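Local coordinates for protein Exo-beta-1,3-glucanase (PDB 4PEY) that hydrolyses laminarin and laminarioligosaccharides from their non-reducing ends, yielding glucose and laminaribiose as end products, at residues 54-59 / 74-79; 220-225 / 367-372; 263-268 / 286-291; 298-303 / 322-327; 306-311 / 333-338. The protein carries 1 engineered substitution. All blocks are in the same frame, centred on the assembly; numbering follows the deposited sequence. Where two conformers were deposited one is given.

Contact 1. Residues 54-59 / 74-79; sequences RYALMF and YTSIAG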
# COMPACT_ATOMS: atom_id res chain seq x y z
N ARG A 54 -5.42 -9.36 15.49
CA ARG A 54 -5.97 -8.69 14.31
C ARG A 54 -7.42 -8.29 14.57
O ARG A 54 -8.18 -9.09 15.12
CB ARG A 54 -5.93 -9.62 13.08
CG ARG A 54 -4.55 -10.09 12.66
CD ARG A 54 -3.75 -8.94 12.09
NE ARG A 54 -2.50 -9.36 11.46
CZ ARG A 54 -1.34 -9.51 12.09
NH1 ARG A 54 -1.25 -9.31 13.40
NH2 ARG A 54 -0.26 -9.89 11.41
N TYR A 55 -7.81 -7.09 14.15
CA TYR A 55 -9.17 -6.61 14.41
C TYR A 55 -9.75 -5.84 13.24
O TYR A 55 -9.07 -4.98 12.66
CB TYR A 55 -9.21 -5.68 15.63
CG TYR A 55 -8.78 -6.31 16.92
CD1 TYR A 55 -7.45 -6.28 17.31
CD2 TYR A 55 -9.70 -6.91 17.76
CE1 TYR A 55 -7.04 -6.84 18.49
CE2 TYR A 55 -9.31 -7.47 18.95
CZ TYR A 55 -7.98 -7.44 19.31
OH TYR A 55 -7.58 -8.00 20.50
N ALA A 56 -11.02 -6.11 12.93
CA ALA A 56 -11.78 -5.26 12.01
C ALA A 56 -12.94 -4.64 12.77
O ALA A 56 -13.70 -5.35 13.43
CB ALA A 56 -12.29 -6.05 10.81
N LEU A 57 -13.06 -3.31 12.68
CA LEU A 57 -14.16 -2.57 13.29
C LEU A 57 -15.10 -2.15 12.17
O LEU A 57 -14.70 -1.41 11.26
CB LEU A 57 -13.65 -1.35 14.06
CG LEU A 57 -12.45 -1.58 14.99
CD1 LEU A 57 -11.97 -0.27 15.59
CD2 LEU A 57 -12.79 -2.61 16.07
N MET A 58 -16.34 -2.62 12.22
CA MET A 58 -17.30 -2.38 11.14
C MET A 58 -18.53 -1.68 11.68
O MET A 58 -19.11 -2.11 12.67
CB MET A 58 -17.70 -3.70 10.48
CG MET A 58 -16.60 -4.33 9.64
SD MET A 58 -16.39 -3.41 8.11
CE MET A 58 -15.27 -4.47 7.20
N PHE A 59 -18.94 -0.60 11.02
CA PHE A 59 -20.06 0.20 11.49
C PHE A 59 -21.23 0.18 10.52
O PHE A 59 -21.09 0.58 9.36
CB PHE A 59 -19.59 1.64 11.74
CG PHE A 59 -18.67 1.78 12.93
CD1 PHE A 59 -17.35 1.35 12.87
CD2 PHE A 59 -19.14 2.33 14.11
CE1 PHE A 59 -16.52 1.47 13.97
CE2 PHE A 59 -18.31 2.46 15.21
CZ PHE A 59 -17.00 2.02 15.14
N TYR A 74 -2.70 -3.19 13.14
CA TYR A 74 -3.54 -4.30 12.65
C TYR A 74 -5.01 -4.11 12.98
O TYR A 74 -5.72 -5.05 13.34
CB TYR A 74 -3.06 -5.63 13.23
CG TYR A 74 -1.58 -5.89 13.05
CD1 TYR A 74 -1.05 -6.19 11.80
CD2 TYR A 74 -0.72 -5.83 14.14
CE1 TYR A 74 0.32 -6.43 11.64
CE2 TYR A 74 0.64 -6.06 13.99
CZ TYR A 74 1.15 -6.37 12.74
OH TYR A 74 2.50 -6.59 12.62
N THR A 75 -5.48 -2.87 12.80
CA THR A 75 -6.87 -2.54 13.01
C THR A 75 -7.40 -1.87 11.75
O THR A 75 -6.83 -0.88 11.29
CB THR A 75 -7.04 -1.60 14.23
OG1 THR A 75 -6.50 -2.23 15.40
CG2 THR A 75 -8.49 -1.30 14.48
N SER A 76 -8.47 -2.43 11.18
CA SER A 76 -9.19 -1.76 10.10
C SER A 76 -10.47 -1.17 10.66
O SER A 76 -11.07 -1.74 11.58
CB SER A 76 -9.51 -2.72 8.95
OG SER A 76 -10.32 -3.80 9.38
N ILE A 77 -10.89 -0.03 10.12
CA ILE A 77 -12.19 0.52 10.50
C ILE A 77 -12.92 0.93 9.23
O ILE A 77 -12.31 1.47 8.30
CB ILE A 77 -12.06 1.71 11.49
CG1 ILE A 77 -13.44 2.16 11.98
CG2 ILE A 77 -11.26 2.86 10.89
CD1 ILE A 77 -13.37 3.07 13.19
N ALA A 78 -14.21 0.62 9.16
CA ALA A 78 -14.97 0.93 7.96
C ALA A 78 -16.46 1.03 8.23
O ALA A 78 -16.98 0.47 9.20
CB ALA A 78 -14.72 -0.13 6.88
N GLY A 79 -17.14 1.76 7.35
CA GLY A 79 -18.59 1.79 7.32
C GLY A 79 -19.14 0.72 6.39
O GLY A 79 -18.43 0.20 5.52
O HOH W 1 -12.86 -2.86 9.10

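Contact 2. Residues 220-225 / 367-372; sequences REKPFL and SLQDVF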
# COMPACT_ATOMS: atom_id res chain seq x y z
N ARG A 220 -9.43 1.29 -10.51
CA ARG A 220 -10.61 0.52 -10.19
C ARG A 220 -10.70 0.46 -8.69
O ARG A 220 -9.81 -0.08 -8.05
CB ARG A 220 -10.55 -0.88 -10.80
CG ARG A 220 -11.82 -1.69 -10.59
CD ARG A 220 -11.75 -3.01 -11.35
NE ARG A 220 -10.64 -3.85 -10.89
CZ ARG A 220 -10.07 -4.81 -11.62
NH1 ARG A 220 -10.49 -5.06 -12.85
NH2 ARG A 220 -9.07 -5.52 -11.11
N GLU A 221 -11.75 1.04 -8.11
CA GLU A 221 -11.77 1.15 -6.66
C GLU A 221 -11.82 -0.23 -5.99
O GLU A 221 -12.39 -1.20 -6.51
CB GLU A 221 -12.93 2.03 -6.19
CG GLU A 221 -12.92 3.44 -6.77
CD GLU A 221 -11.57 4.17 -6.61
OE1 GLU A 221 -10.83 3.92 -5.64
OE2 GLU A 221 -11.26 5.01 -7.49
N LYS A 222 -11.17 -0.30 -4.83
CA LYS A 222 -11.07 -1.54 -4.07
C LYS A 222 -12.44 -2.06 -3.64
O LYS A 222 -13.27 -1.29 -3.17
CB LYS A 222 -10.18 -1.32 -2.85
CG LYS A 222 -9.85 -2.59 -2.10
CD LYS A 222 -9.10 -2.28 -0.81
CE LYS A 222 -10.02 -1.67 0.23
NZ LYS A 222 -11.09 -2.60 0.75
N PRO A 223 -12.69 -3.37 -3.81
CA PRO A 223 -13.94 -3.93 -3.30
C PRO A 223 -14.05 -3.77 -1.78
O PRO A 223 -13.03 -3.74 -1.08
CB PRO A 223 -13.85 -5.41 -3.69
CG PRO A 223 -12.94 -5.43 -4.89
CD PRO A 223 -11.92 -4.36 -4.59
N PHE A 224 -15.28 -3.67 -1.28
CA PHE A 224 -15.48 -3.52 0.16
C PHE A 224 -16.78 -4.18 0.61
O PHE A 224 -17.76 -4.28 -0.15
CB PHE A 224 -15.46 -2.04 0.57
CG PHE A 224 -16.51 -1.21 -0.12
CD1 PHE A 224 -17.75 -1.00 0.46
CD2 PHE A 224 -16.25 -0.65 -1.37
CE1 PHE A 224 -18.72 -0.24 -0.18
CE2 PHE A 224 -17.23 0.10 -2.03
CZ PHE A 224 -18.46 0.31 -1.43
N LEU A 225 -16.76 -4.65 1.85
CA LEU A 225 -17.92 -5.23 2.50
C LEU A 225 -18.95 -4.16 2.84
O LEU A 225 -18.59 -3.08 3.32
CB LEU A 225 -17.50 -5.97 3.77
CG LEU A 225 -18.56 -6.78 4.51
CD1 LEU A 225 -18.94 -8.03 3.69
CD2 LEU A 225 -18.06 -7.18 5.91
N SER A 367 -5.91 -6.93 -10.33
CA SER A 367 -5.33 -5.89 -9.48
C SER A 367 -4.88 -6.41 -8.13
O SER A 367 -5.45 -7.37 -7.59
CB SER A 367 -6.32 -4.74 -9.28
OG SER A 367 -7.56 -5.20 -8.75
N LEU A 368 -3.83 -5.77 -7.60
CA LEU A 368 -3.42 -5.89 -6.21
C LEU A 368 -3.66 -4.54 -5.55
O LEU A 368 -3.17 -3.52 -6.03
CB LEU A 368 -1.93 -6.25 -6.07
CG LEU A 368 -1.38 -7.49 -6.77
CD1 LEU A 368 0.10 -7.64 -6.43
CD2 LEU A 368 -2.16 -8.73 -6.37
N GLN A 369 -4.43 -4.52 -4.46
CA GLN A 369 -4.74 -3.28 -3.75
C GLN A 369 -4.58 -3.46 -2.25
O GLN A 369 -5.12 -4.40 -1.68
CB GLN A 369 -6.17 -2.83 -4.06
CG GLN A 369 -6.33 -2.35 -5.48
CD GLN A 369 -7.76 -2.03 -5.81
OE1 GLN A 369 -8.61 -2.93 -5.87
NE2 GLN A 369 -8.05 -0.75 -6.04
N ASP A 370 -3.83 -2.56 -1.60
CA ASP A 370 -3.55 -2.71 -0.17
C ASP A 370 -3.03 -4.12 0.08
O ASP A 370 -3.50 -4.82 0.98
CB ASP A 370 -4.78 -2.44 0.70
CG ASP A 370 -5.31 -1.02 0.55
OD1 ASP A 370 -4.56 -0.14 0.09
OD2 ASP A 370 -6.48 -0.79 0.92
N VAL A 371 -2.10 -4.54 -0.76
CA VAL A 371 -1.37 -5.77 -0.54
C VAL A 371 -0.00 -5.37 -0.00
O VAL A 371 0.74 -4.58 -0.62
CB VAL A 371 -1.24 -6.60 -1.83
CG1 VAL A 371 -0.27 -7.76 -1.64
CG2 VAL A 371 -2.63 -7.10 -2.25
N PHE A 372 0.30 -5.88 1.18
CA PHE A 372 1.53 -5.52 1.86
C PHE A 372 2.38 -6.77 2.01
O PHE A 372 1.85 -7.87 2.19
CB PHE A 372 1.21 -4.88 3.22
CG PHE A 372 0.16 -3.81 3.13
CD1 PHE A 372 0.31 -2.77 2.22
CD2 PHE A 372 -0.99 -3.86 3.90
CE1 PHE A 372 -0.66 -1.78 2.10
CE2 PHE A 372 -1.96 -2.87 3.79
CZ PHE A 372 -1.80 -1.83 2.89
O HOH W 2 -10.47 -3.75 -8.01

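Contact 3. Residues 263-268 / 286-291; sequences FYVVKP and LFTPGV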
# COMPACT_ATOMS: atom_id res chain seq x y z
N PHE A 263 -19.06 -16.08 -1.06
CA PHE A 263 -17.71 -16.02 -0.51
C PHE A 263 -17.45 -17.18 0.44
O PHE A 263 -18.30 -17.49 1.28
CB PHE A 263 -17.47 -14.71 0.25
CG PHE A 263 -17.22 -13.53 -0.63
CD1 PHE A 263 -18.25 -12.93 -1.33
CD2 PHE A 263 -15.93 -13.01 -0.74
CE1 PHE A 263 -18.01 -11.83 -2.13
CE2 PHE A 263 -15.68 -11.91 -1.55
CZ PHE A 263 -16.71 -11.32 -2.25
N TYR A 264 -16.28 -17.81 0.32
CA TYR A 264 -15.78 -18.66 1.40
C TYR A 264 -15.22 -17.74 2.48
O TYR A 264 -14.30 -16.96 2.22
CB TYR A 264 -14.71 -19.63 0.90
CG TYR A 264 -14.08 -20.47 2.00
CD1 TYR A 264 -14.86 -21.14 2.92
CD2 TYR A 264 -12.70 -20.58 2.10
CE1 TYR A 264 -14.28 -21.91 3.92
CE2 TYR A 264 -12.11 -21.34 3.10
CZ TYR A 264 -12.90 -22.00 4.01
OH TYR A 264 -12.32 -22.77 5.00
N VAL A 265 -15.80 -17.81 3.67
CA VAL A 265 -15.38 -16.97 4.78
C VAL A 265 -14.25 -17.69 5.50
O VAL A 265 -14.49 -18.65 6.24
CB VAL A 265 -16.55 -16.67 5.73
CG1 VAL A 265 -16.10 -15.83 6.92
CG2 VAL A 265 -17.66 -15.94 4.97
N VAL A 266 -13.02 -17.25 5.24
CA VAL A 266 -11.83 -17.91 5.76
C VAL A 266 -11.61 -17.51 7.22
O VAL A 266 -11.61 -16.32 7.55
CB VAL A 266 -10.57 -17.55 4.94
CG1 VAL A 266 -9.39 -18.42 5.38
CG2 VAL A 266 -10.84 -17.70 3.45
N LYS A 267 -11.45 -18.51 8.07
CA LYS A 267 -11.21 -18.29 9.49
C LYS A 267 -10.02 -19.14 9.94
O LYS A 267 -9.66 -20.11 9.26
CB LYS A 267 -12.48 -18.61 10.29
CG LYS A 267 -13.51 -17.49 10.21
CD LYS A 267 -14.80 -17.80 10.93
CE LYS A 267 -15.71 -18.65 10.08
NZ LYS A 267 -17.09 -18.66 10.65
N PRO A 268 -9.37 -18.75 11.05
CA PRO A 268 -8.23 -19.51 11.59
C PRO A 268 -8.48 -21.01 11.59
O PRO A 268 -9.55 -21.45 12.03
CB PRO A 268 -8.11 -18.96 13.01
CG PRO A 268 -8.55 -17.55 12.88
CD PRO A 268 -9.65 -17.55 11.85
N LEU A 286 -13.13 -14.34 1.44
CA LEU A 286 -13.15 -13.28 2.44
C LEU A 286 -12.31 -13.71 3.62
O LEU A 286 -12.71 -14.60 4.38
CB LEU A 286 -14.58 -12.97 2.90
CG LEU A 286 -14.72 -11.79 3.87
CD1 LEU A 286 -14.42 -10.48 3.16
CD2 LEU A 286 -16.11 -11.76 4.50
N PHE A 287 -11.13 -13.10 3.78
CA PHE A 287 -10.24 -13.45 4.88
C PHE A 287 -10.60 -12.63 6.11
O PHE A 287 -10.38 -11.42 6.16
CB PHE A 287 -8.76 -13.23 4.52
CG PHE A 287 -8.24 -14.18 3.48
CD1 PHE A 287 -8.45 -13.94 2.13
CD2 PHE A 287 -7.53 -15.32 3.85
CE1 PHE A 287 -7.96 -14.81 1.17
CE2 PHE A 287 -7.04 -16.19 2.89
CZ PHE A 287 -7.26 -15.93 1.55
N THR A 288 -11.16 -13.29 7.12
CA THR A 288 -11.47 -12.61 8.37
C THR A 288 -10.14 -12.32 9.09
O THR A 288 -9.12 -12.94 8.78
CB THR A 288 -12.41 -13.46 9.25
OG1 THR A 288 -11.77 -14.69 9.62
CG2 THR A 288 -13.69 -13.78 8.49
N PRO A 289 -10.13 -11.37 10.04
CA PRO A 289 -8.85 -10.97 10.64
C PRO A 289 -8.18 -12.09 11.40
O PRO A 289 -8.77 -12.69 12.30
CB PRO A 289 -9.24 -9.82 11.59
CG PRO A 289 -10.60 -9.37 11.10
CD PRO A 289 -11.26 -10.61 10.61
N GLY A 290 -6.94 -12.39 11.03
CA GLY A 290 -6.18 -13.42 11.69
C GLY A 290 -4.90 -13.66 10.93
O GLY A 290 -4.59 -12.96 9.97
N VAL A 291 -4.15 -14.66 11.38
CA VAL A 291 -2.89 -15.03 10.76
C VAL A 291 -3.01 -16.46 10.26
O VAL A 291 -3.29 -17.38 11.05
CB VAL A 291 -1.71 -14.88 11.73
CG1 VAL A 291 -0.41 -15.35 11.08
CG2 VAL A 291 -1.58 -13.43 12.19

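Contact 4. Residues 298-303 / 322-327; sequences IEIDRA and TALKVG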
# COMPACT_ATOMS: atom_id res chain seq x y z
N ILE A 298 -1.76 -20.51 -2.05
CA ILE A 298 -3.14 -20.20 -2.38
C ILE A 298 -3.17 -19.90 -3.87
O ILE A 298 -2.44 -19.04 -4.36
CB ILE A 298 -3.67 -19.00 -1.56
CG1 ILE A 298 -3.77 -19.38 -0.08
CG2 ILE A 298 -5.01 -18.52 -2.11
CD1 ILE A 298 -3.85 -18.18 0.84
N GLU A 299 -4.01 -20.64 -4.60
CA GLU A 299 -4.08 -20.52 -6.05
C GLU A 299 -5.42 -19.93 -6.47
O GLU A 299 -6.48 -20.49 -6.19
CB GLU A 299 -3.86 -21.88 -6.72
CG GLU A 299 -2.53 -22.50 -6.35
CD GLU A 299 -2.11 -23.61 -7.28
OE1 GLU A 299 -2.91 -23.99 -8.15
OE2 GLU A 299 -0.97 -24.10 -7.12
N ILE A 300 -5.36 -18.79 -7.15
CA ILE A 300 -6.56 -18.16 -7.68
C ILE A 300 -6.49 -18.20 -9.20
O ILE A 300 -5.82 -17.38 -9.83
CB ILE A 300 -6.69 -16.70 -7.18
CG1 ILE A 300 -6.72 -16.67 -5.65
CG2 ILE A 300 -7.94 -16.03 -7.76
CD1 ILE A 300 -6.75 -15.27 -5.08
N ASP A 301 -7.16 -19.19 -9.79
CA ASP A 301 -7.10 -19.42 -11.23
C ASP A 301 -8.50 -19.42 -11.85
O ASP A 301 -8.79 -20.17 -12.78
CB ASP A 301 -6.38 -20.73 -11.55
CG ASP A 301 -5.89 -20.79 -12.99
OD1 ASP A 301 -5.71 -19.71 -13.59
OD2 ASP A 301 -5.70 -21.90 -13.52
N ARG A 302 -9.35 -18.56 -11.31
CA ARG A 302 -10.70 -18.36 -11.83
C ARG A 302 -10.88 -16.87 -12.08
O ARG A 302 -10.60 -16.05 -11.19
CB ARG A 302 -11.74 -18.86 -10.84
CG ARG A 302 -13.15 -18.90 -11.42
CD ARG A 302 -14.19 -19.22 -10.35
NE ARG A 302 -14.64 -18.01 -9.66
CZ ARG A 302 -14.48 -17.77 -8.37
NH1 ARG A 302 -14.93 -16.64 -7.84
NH2 ARG A 302 -13.87 -18.65 -7.59
N ALA A 303 -11.32 -16.51 -13.28
CA ALA A 303 -11.54 -15.11 -13.62
C ALA A 303 -12.50 -14.42 -12.64
O ALA A 303 -13.45 -15.04 -12.15
CB ALA A 303 -12.06 -14.99 -15.03
N THR A 322 5.41 -20.31 -2.19
CA THR A 322 4.82 -19.04 -2.59
C THR A 322 3.48 -18.90 -1.86
O THR A 322 2.73 -19.86 -1.78
CB THR A 322 4.65 -19.00 -4.12
OG1 THR A 322 5.94 -19.18 -4.74
CG2 THR A 322 4.02 -17.69 -4.59
N ALA A 323 3.18 -17.72 -1.30
CA ALA A 323 1.94 -17.55 -0.54
C ALA A 323 0.71 -17.49 -1.44
O ALA A 323 -0.34 -18.07 -1.13
CB ALA A 323 2.00 -16.28 0.33
N LEU A 324 0.83 -16.76 -2.55
CA LEU A 324 -0.31 -16.48 -3.41
C LEU A 324 0.10 -16.51 -4.87
O LEU A 324 1.03 -15.81 -5.28
CB LEU A 324 -0.90 -15.11 -3.06
CG LEU A 324 -2.08 -14.64 -3.91
CD1 LEU A 324 -3.26 -15.59 -3.76
CD2 LEU A 324 -2.47 -13.22 -3.53
N LYS A 325 -0.60 -17.33 -5.66
CA LYS A 325 -0.38 -17.40 -7.10
C LYS A 325 -1.68 -17.12 -7.83
O LYS A 325 -2.65 -17.85 -7.68
CB LYS A 325 0.14 -18.78 -7.51
CG LYS A 325 1.55 -19.09 -7.07
CD LYS A 325 2.00 -20.43 -7.64
CE LYS A 325 3.46 -20.70 -7.34
NZ LYS A 325 3.97 -21.86 -8.12
N VAL A 326 -1.71 -16.04 -8.61
CA VAL A 326 -2.86 -15.78 -9.47
C VAL A 326 -2.58 -16.33 -10.86
O VAL A 326 -1.48 -16.14 -11.41
CB VAL A 326 -3.18 -14.27 -9.55
CG1 VAL A 326 -4.43 -14.04 -10.37
CG2 VAL A 326 -3.34 -13.68 -8.16
N GLY A 327 -3.55 -17.03 -11.44
CA GLY A 327 -3.39 -17.58 -12.78
C GLY A 327 -3.51 -16.54 -13.88
O GLY A 327 -3.67 -15.34 -13.61

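Contact 5. Residues 306-311 / 333-338; sequences VALGLG and KVAGLL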
# COMPACT_ATOMS: atom_id res chain seq x y z
N VAL A 306 -12.66 -12.40 -6.32
CA VAL A 306 -12.31 -11.42 -5.30
C VAL A 306 -11.67 -12.13 -4.11
O VAL A 306 -12.21 -13.11 -3.60
CB VAL A 306 -13.55 -10.63 -4.82
CG1 VAL A 306 -13.19 -9.66 -3.69
CG2 VAL A 306 -14.18 -9.87 -5.97
N ALA A 307 -10.51 -11.64 -3.67
CA ALA A 307 -9.88 -12.15 -2.46
C ALA A 307 -9.66 -10.94 -1.56
O ALA A 307 -8.72 -10.17 -1.75
CB ALA A 307 -8.56 -12.84 -2.78
N LEU A 308 -10.57 -10.79 -0.60
CA LEU A 308 -10.68 -9.57 0.20
C LEU A 308 -10.35 -9.85 1.65
O LEU A 308 -10.96 -10.72 2.27
CB LEU A 308 -12.09 -9.00 0.09
CG LEU A 308 -12.45 -7.75 0.92
CD1 LEU A 308 -11.55 -6.56 0.55
CD2 LEU A 308 -13.94 -7.40 0.75
N GLY A 309 -9.39 -9.11 2.21
CA GLY A 309 -9.03 -9.27 3.61
C GLY A 309 -9.62 -8.19 4.50
O GLY A 309 -9.77 -7.03 4.08
N LEU A 310 -9.95 -8.58 5.73
CA LEU A 310 -10.39 -7.66 6.77
C LEU A 310 -9.35 -7.62 7.88
O LEU A 310 -8.68 -8.61 8.13
CB LEU A 310 -11.74 -8.11 7.35
CG LEU A 310 -12.88 -8.38 6.36
CD1 LEU A 310 -14.12 -8.93 7.08
CD2 LEU A 310 -13.22 -7.11 5.60
N GLY A 311 -9.24 -6.49 8.58
CA GLY A 311 -8.42 -6.40 9.77
C GLY A 311 -6.96 -6.81 9.60
O GLY A 311 -6.37 -7.42 10.50
N LYS A 333 -9.20 -9.72 -8.12
CA LYS A 333 -9.06 -8.54 -7.27
C LYS A 333 -8.59 -8.97 -5.90
O LYS A 333 -9.38 -9.46 -5.08
CB LYS A 333 -10.39 -7.78 -7.19
CG LYS A 333 -10.91 -7.36 -8.58
CD LYS A 333 -12.37 -6.92 -8.58
CE LYS A 333 -12.90 -6.74 -10.01
NZ LYS A 333 -13.26 -8.03 -10.70
N VAL A 334 -7.29 -8.81 -5.66
CA VAL A 334 -6.69 -9.13 -4.37
C VAL A 334 -6.62 -7.85 -3.57
O VAL A 334 -6.13 -6.84 -4.08
CB VAL A 334 -5.28 -9.74 -4.52
CG1 VAL A 334 -4.73 -10.16 -3.17
CG2 VAL A 334 -5.32 -10.93 -5.48
N ALA A 335 -7.13 -7.86 -2.34
CA ALA A 335 -7.26 -6.61 -1.59
C ALA A 335 -7.12 -6.79 -0.09
O ALA A 335 -7.78 -7.65 0.49
CB ALA A 335 -8.62 -5.96 -1.89
N GLY A 336 -6.28 -5.97 0.53
CA GLY A 336 -6.24 -5.87 1.98
C GLY A 336 -5.62 -7.05 2.70
O GLY A 336 -6.13 -7.48 3.73
N LEU A 337 -4.51 -7.55 2.16
CA LEU A 337 -3.80 -8.68 2.76
C LEU A 337 -2.35 -8.33 3.04
O LEU A 337 -1.71 -7.65 2.24
CB LEU A 337 -3.85 -9.90 1.84
CG LEU A 337 -5.24 -10.49 1.58
CD1 LEU A 337 -5.20 -11.47 0.42
CD2 LEU A 337 -5.74 -11.18 2.85
N LEU A 338 -1.83 -8.84 4.16
CA LEU A 338 -0.40 -8.79 4.45
C LEU A 338 0.19 -10.16 4.22
O LEU A 338 -0.28 -11.14 4.79
CB LEU A 338 -0.15 -8.32 5.89
CG LEU A 338 1.27 -8.44 6.47
CD1 LEU A 338 2.28 -7.60 5.68
CD2 LEU A 338 1.27 -8.02 7.93
O HOH W 3 -7.30 -5.93 5.71

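Contact 1. Residues 54-59 / 74-79
R54 to F59 and Y74 to G79 are successive parallel rungs of the first beta-helix domain of this family 55 hydrolase. Just before the strands, the guanidinium of R54 lies flat on the Y74 ring, with the two planes only 4° apart. This is a cation-pi stack, with R54 CZ 3.7 Å from the centroid of the Y74 ring. R54 NH1 sits over the ring centre. A bend at chi2 (-69°) turns CD of R54 to within 3.6 Å of Y74 CB. NH1, NE and NH2 of R54 are also hydrogen-bonded to G51 O, L312 O and T314 OG1, which should fix the rotation of the group. Y74 OH is hydrogen-bonded to Q49 O and R374 NH1.

Five backbone hydrogen bonds follow, from Y55 N to Y74 O at the start to F59 N to A78 O at the end. On one face, L57 CD1 meets T75 CG2 at 3.8 Å, and F59 CE1 meets I77 CD1 at 3.6 Å. On the other face, S76 OG is 2.7 Å from water W1, which donates to L57 O. In-register parallel pairing of this kind, one coil to the next, is characteristic of a parallel beta-helix.

Contact 2. Residues 220-225 / 367-372
Q369 lays its carboxamide against the backbone of R220 to K222, with OE1 3.4 Å from K222 CA. The contact joins the two tandem beta-helix domains of the family 55 fold. Residues 220-225 belong to the first and 367-372 to the second, whose chain turns a corner at D370.

Q369 NE2 gives a weak, bent hydrogen bond to R220 O at 2.8 Å, with 130° at the hydrogen. The same nitrogen is also bonded to D397 OD2, so it has two acceptors. R220 reaches out with CG anti to its backbone N (chi1 -175°) and then bends at chi3. Its NH2 donates to S367 OG at 2.8 Å, and the hydroxyl lies in the guanidinium plane. P365 O takes a further bond from NH2. Water W2 accepts from R220 NE and donates to Q369 OE1, joining the two polar groups. An alanine in place of R220 would probably leave S367 OG and water W2 without their guanidinium partners.

K222 crosses D370 at about a right angle. Their charges do not meet: K222 NZ is held by E113 and P223 O, while R135 forms a salt bridge with D370 OD2. Across the contact, the atom nearest D370 OD2 is the aliphatic K222 CD, at 3.5 Å.

Contact 3. Residues 263-268 / 286-291
T288 sets OG1 between its backbone N and carbonyl carbon (chi1 63°), which brings the hydroxyl to V266 O. OG1 donates to V266 O at 2.6 Å, in the carbonyl plane and on a lone pair. T288 N donates to V266 O as well, so two bonds grip one oxygen just as strand 284-287 ends. T288 CG2 packs on V265 CG1 at 3.5 Å. A valine in place of T288 would probably leave V266 O with only the backbone N-H of this pair and weaken the hold on the strand end.

V266 has CG2 anti to its carbonyl carbon. This methyl makes a CH-pi contact over one face of F287, 4.2 Å from the ring centroid and offset toward the rim. On the opposite side of the strands, L286 lies beside V265.

The strands are parallel neighbours at the start of the second beta-helix domain. Helix 272-280 connects them, with I275 touching V266, and strand 306-309 pairs with 284-287 on its other side.

Contact 4. Residues 298-303 / 322-327
Strands 298-300 and 324-326 run parallel, their axes 4.8 Å apart at the closest and 15° from alignment, with I298 facing L324 and I300 facing V326. They are the first two strands of a parallel sheet in the second beta-helix domain, with 298-300 at its edge and 348-352 next to 324-326. Four backbone hydrogen bonds join them, from I298 N to A323 O through to G327 N to I300 O.

The apolar face turns on L324. Its CG is anti to the backbone N (chi1 178°), and CD1 touches both isoleucines. L324 CD1 is 3.8 Å from I298 CG2 and 3.7 Å from I300 CD1. I298 also reaches F287, and V326 packs on V332, so this face looks into the beta-helix.

Beyond the strands, D301 OD1 closes on G327 CA at 3.3 Å.

E299 and K325 occupy the outer face. Their charged ends do not touch: E299 OE2 and K325 NZ are 5.5 Å apart, and the K325 side chain also touches E351. The strands are therefore joined by backbone bonds and branched aliphatic groups, while the opposite charges outside probably add only a mild attraction.

Contact 5. Residues 306-311 / 333-338
L308 and A335 meet on one face of two parallel rungs in the second beta-helix domain, where strand 306-309 pairs with 333-335. L308 CG is anti to the backbone N (chi1 177°), and chi2 of 60° then places CD1 beside A335. L308 CD1 lies 3.9 Å from A335 CB. V234 and K222 of the first domain touch L308, so this face is also covered from there.

K333, on the same face, runs extended through chi2 and chi3 and bends only at its end, where NZ bonds G331 O. Its aliphatic part passes V306 loosely, with V306 CG2 4.3 Å from K333 CD.

A307 and V334 point to the other face. A307 N donates to K333 O, and A307 O accepts from A335 N. G309 N then donates to A335 O at 2.8 Å, closing the ladder.

The chain turns a corner at G336, whose phi is positive (73°). Just after it, L337 carries CG anti to its carbonyl carbon, and its CD2 lies 3.9 Å from G309 CA. A beta carbon on residue 309 would probably collide with L337 CD2 and G336 O. At the corner, water W3 donates to G336 O at 2.8 Å and more weakly to G309 O.

From the N terminus, contact 1 closes first, joining strands 55-59 and 75-79 of the first beta-helix domain and completing one coil. Contact 2 opens near the end of that domain and closes only at 367-372, tying it to the second. Contacts 3, 4 and 5 all nest within its loop. Contact 3 closes before contact 4 opens. Contacts 4 and 5 cross, because their strands alternate along the chain; they line different faces of the same coils and touch through I300 with A307 and L324 with V334. Contact 5 shares backbone pairing with contacts 3 and 2 on its two flanks. Contact 1 packs against contacts 3 and 5 through R54 and A56, again bridging the domains.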